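PDB 3TDQ: PilY2 protein from Pseudomonas aeruginosa, which probably takes part in the biogenesis of type 4 fimbriae, though its molecular role is not established. Local coordinates for residues E19-D24 with L32-V37. Sequence-based numbering, arbitrary orientation. Where two conformers were deposited one is given.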
ATOM      1  N   GLU A  19      -3.492  19.877 -11.216  1.00 30.32           N
ATOM      2  CA  GLU A  19      -4.573  20.697 -11.767  1.00 30.37           C
ATOM      3  C   GLU A  19      -5.575  19.880 -12.586  1.00 33.28           C
ATOM      4  O   GLU A  19      -6.728  20.297 -12.709  1.00 31.62           O
ATOM      5  CB  GLU A  19      -4.008  21.839 -12.653  1.00 32.64           C
ATOM      6  CG  GLU A  19      -3.004  22.746 -11.965  1.00 44.54           C
ATOM      7  CD  GLU A  19      -1.521  22.418 -12.067  1.00 63.88           C
ATOM      8  OE1 GLU A  19      -1.182  21.272 -12.456  1.00 42.33           O
ATOM      9  OE2 GLU A  19      -0.701  23.297 -11.710  1.00 56.21           O
ATOM     10  N   LYS A  20      -5.136  18.738 -13.155  1.00 29.54           N
ATOM     11  CA  LYS A  20      -6.002  17.898 -13.979  1.00 29.77           C
ATOM     12  C   LYS A  20      -6.287  16.542 -13.337  1.00 31.87           C
ATOM     13  O   LYS A  20      -6.899  15.690 -13.977  1.00 30.59           O
ATOM     14  CB  LYS A  20      -5.363  17.705 -15.355  1.00 33.58           C
ATOM     15  CG  LYS A  20      -5.548  18.938 -16.231  1.00 55.89           C
ATOM     16  CD  LYS A  20      -4.584  18.972 -17.409  1.00 75.00           C
ATOM     17  CE  LYS A  20      -5.038  19.947 -18.489  1.00 89.62           C
ATOM     18  NZ  LYS A  20      -5.035  21.383 -18.062  1.00 98.81           N
ATOM     19  N   ASN A  21      -5.845  16.334 -12.081  1.00 27.91           N
ATOM     20  CA  ASN A  21      -5.992  15.060 -11.364  1.00 26.49           C
ATOM     21  C   ASN A  21      -5.397  13.918 -12.202  1.00 28.24           C
ATOM     22  O   ASN A  21      -6.013  12.876 -12.370  1.00 25.61           O
ATOM     23  CB  ASN A  21      -7.479  14.776 -11.002  1.00 24.66           C
ATOM     24  CG  ASN A  21      -7.940  15.603  -9.848  1.00 36.18           C
ATOM     25  OD1 ASN A  21      -8.489  16.675 -10.035  1.00 31.70           O
ATOM     26  ND2 ASN A  21      -7.624  15.167  -8.626  1.00 26.55           N
ATOM     27  N   LEU A  22      -4.210  14.131 -12.751  1.00 26.62           N
ATOM     28  CA  LEU A  22      -3.570  13.113 -13.579  1.00 26.22           C
ATOM     29  C   LEU A  22      -2.208  12.748 -13.043  1.00 28.48           C
ATOM     30  O   LEU A  22      -1.464  13.606 -12.560  1.00 28.77           O
ATOM     31  CB  LEU A  22      -3.418  13.574 -15.058  1.00 27.21           C
ATOM     32  CG  LEU A  22      -4.662  13.718 -15.921  1.00 33.08           C
ATOM     33  CD1 LEU A  22      -4.317  14.407 -17.228  1.00 33.51           C
ATOM     34  CD2 LEU A  22      -5.352  12.365 -16.192  1.00 34.85           C
ATOM     35  N   VAL A  23      -1.875  11.476 -13.182  1.00 23.47           N
ATOM     36  CA  VAL A  23      -0.589  10.942 -12.802  1.00 23.68           C
ATOM     37  C   VAL A  23      -0.064  10.119 -13.997  1.00 28.44           C
ATOM     38  O   VAL A  23      -0.803   9.366 -14.645  1.00 27.43           O
ATOM     39  CB  VAL A  23      -0.606  10.173 -11.456  1.00 27.00           C
ATOM     40  CG1 VAL A  23      -1.357   8.844 -11.554  1.00 26.23           C
ATOM     41  CG2 VAL A  23       0.814   9.938 -10.938  1.00 26.78           C
ATOM     42  N   ASP A  24       1.197  10.338 -14.305  1.00 26.11           N
ATOM     43  CA  ASP A  24       1.905   9.646 -15.375  1.00 25.39           C
ATOM     44  C   ASP A  24       2.817   8.600 -14.718  1.00 28.34           C
ATOM     45  O   ASP A  24       3.759   8.947 -13.992  1.00 27.70           O
ATOM     46  CB  ASP A  24       2.676  10.684 -16.213  1.00 25.95           C
ATOM     47  CG  ASP A  24       3.751  10.212 -17.163  1.00 30.74           C
ATOM     48  OD1 ASP A  24       4.040   8.987 -17.189  1.00 31.22           O
ATOM     49  OD2 ASP A  24       4.339  11.069 -17.845  1.00 33.46           O
ATOM     50  N   LEU A  32      -6.191  10.468 -10.969  1.00 25.77           N
ATOM     51  CA  LEU A  32      -5.907  10.316  -9.549  1.00 24.62           C
ATOM     52  C   LEU A  32      -6.765  11.383  -8.832  1.00 27.49           C
ATOM     53  O   LEU A  32      -6.341  12.523  -8.678  1.00 26.63           O
ATOM     54  CB  LEU A  32      -4.404  10.419  -9.254  1.00 24.36           C
ATOM     55  CG  LEU A  32      -3.939  10.223  -7.804  1.00 26.66           C
ATOM     56  CD1 LEU A  32      -4.529   8.964  -7.164  1.00 25.11           C
ATOM     57  CD2 LEU A  32      -2.432  10.126  -7.760  1.00 24.41           C
ATOM     58  N   PRO A  33      -8.033  11.046  -8.516  1.00 25.75           N
ATOM     59  CA  PRO A  33      -8.946  12.049  -7.936  1.00 25.54           C
ATOM     60  C   PRO A  33      -8.580  12.381  -6.506  1.00 27.26           C
ATOM     61  O   PRO A  33      -7.867  11.615  -5.860  1.00 25.34           O
ATOM     62  CB  PRO A  33     -10.338  11.377  -8.033  1.00 27.54           C
ATOM     63  CG  PRO A  33     -10.067   9.939  -8.027  1.00 31.74           C
ATOM     64  CD  PRO A  33      -8.694   9.735  -8.655  1.00 27.37           C
ATOM     65  N   ASN A  34      -9.068  13.528  -6.010  1.00 23.80           N
ATOM     66  CA  ASN A  34      -8.815  13.970  -4.619  1.00 24.88           C
ATOM     67  C   ASN A  34      -9.386  12.980  -3.594  1.00 29.05           C
ATOM     68  O   ASN A  34      -8.924  12.954  -2.472  1.00 28.81           O
ATOM     69  CB  ASN A  34      -9.451  15.364  -4.393  1.00 24.27           C
ATOM     70  CG  ASN A  34      -8.860  16.490  -5.227  1.00 34.72           C
ATOM     71  OD1 ASN A  34      -7.785  16.353  -5.866  1.00 28.56           O
ATOM     72  ND2 ASN A  34      -9.587  17.613  -5.275  1.00 26.28           N
ATOM     73  N   SER A  35     -10.386  12.160  -3.998  1.00 27.20           N
ATOM     74  CA  SER A  35     -11.032  11.157  -3.145  1.00 27.57           C
ATOM     75  C   SER A  35     -10.110   9.949  -2.863  1.00 31.18           C
ATOM     76  O   SER A  35     -10.418   9.188  -1.958  1.00 32.36           O
ATOM     77  CB  SER A  35     -12.361  10.710  -3.762  1.00 29.45           C
ATOM     78  OG  SER A  35     -12.164  10.147  -5.050  1.00 35.18           O
ATOM     79  N   THR A  36      -8.964   9.790  -3.584  1.00 26.84           N
ATOM     80  CA  THR A  36      -7.985   8.720  -3.291  1.00 25.78           C
ATOM     81  C   THR A  36      -7.122   9.314  -2.209  1.00 29.97           C
ATOM     82  O   THR A  36      -6.244  10.156  -2.484  1.00 29.45           O
ATOM     83  CB  THR A  36      -7.247   8.287  -4.554  1.00 26.38           C
ATOM     84  OG1 THR A  36      -8.256   7.850  -5.469  1.00 25.01           O
ATOM     85  CG2 THR A  36      -6.198   7.176  -4.287  1.00 24.35           C
ATOM     86  N   VAL A  37      -7.406   8.919  -0.966  0.50 26.34           N
ATOM     87  CA  VAL A  37      -6.813   9.475   0.241  0.50 26.33           C
ATOM     88  C   VAL A  37      -6.160   8.374   1.102  0.50 30.11           C
ATOM     89  O   VAL A  37      -6.698   7.277   1.237  0.50 28.39           O
ATOM     90  CB  VAL A  37      -7.924  10.252   1.022  0.50 30.89           C
ATOM     91  CG1 VAL A  37      -7.412  10.845   2.325  0.50 30.75           C
ATOM     92  CG2 VAL A  37      -8.581  11.333   0.174  0.50 30.81           C
TER
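Asn21 ND2 is gripped by two oxygens of the loop 32-37: it donates to Leu32 O at 2.9 Å and to Asn34 OD1 at 3.0 Å. Asn21 sits in a G1 beta bulge, with Asn21 and Leu22 both facing one residue of strand 6-17, and its positive phi fits that position. The bulge lies where strand 22-25 begins in the antiparallel sheet of this OB-clan domain, and the loop follows the neighbouring strand 28-31. Both acceptors lie close to the Asn21 amide plane, so each N-H of the group has a partner and the flip of the amide is fixed. Asn34 OD1 is met from above its own carbonyl plane, the two amides being turned 54° apart. One residue of backbone pairing carries on past strand 28-31, since Leu32 N reaches Asn21 O at 2.8 Å with a nearly straight N-H (171°). Beyond it Pro33 to Thr36 form a type I beta turn, whose Thr36 N bonds to Pro33 O at 3.1 Å. Beside these bonds Val23 packs on Leu32, and Ile66 of strand 65-71 touches both. Leu32 is extended, CG opposite the backbone N (chi1 -178°) and CD2 trans to CA, bringing CD2 to 4.1 Å from Val23 CB.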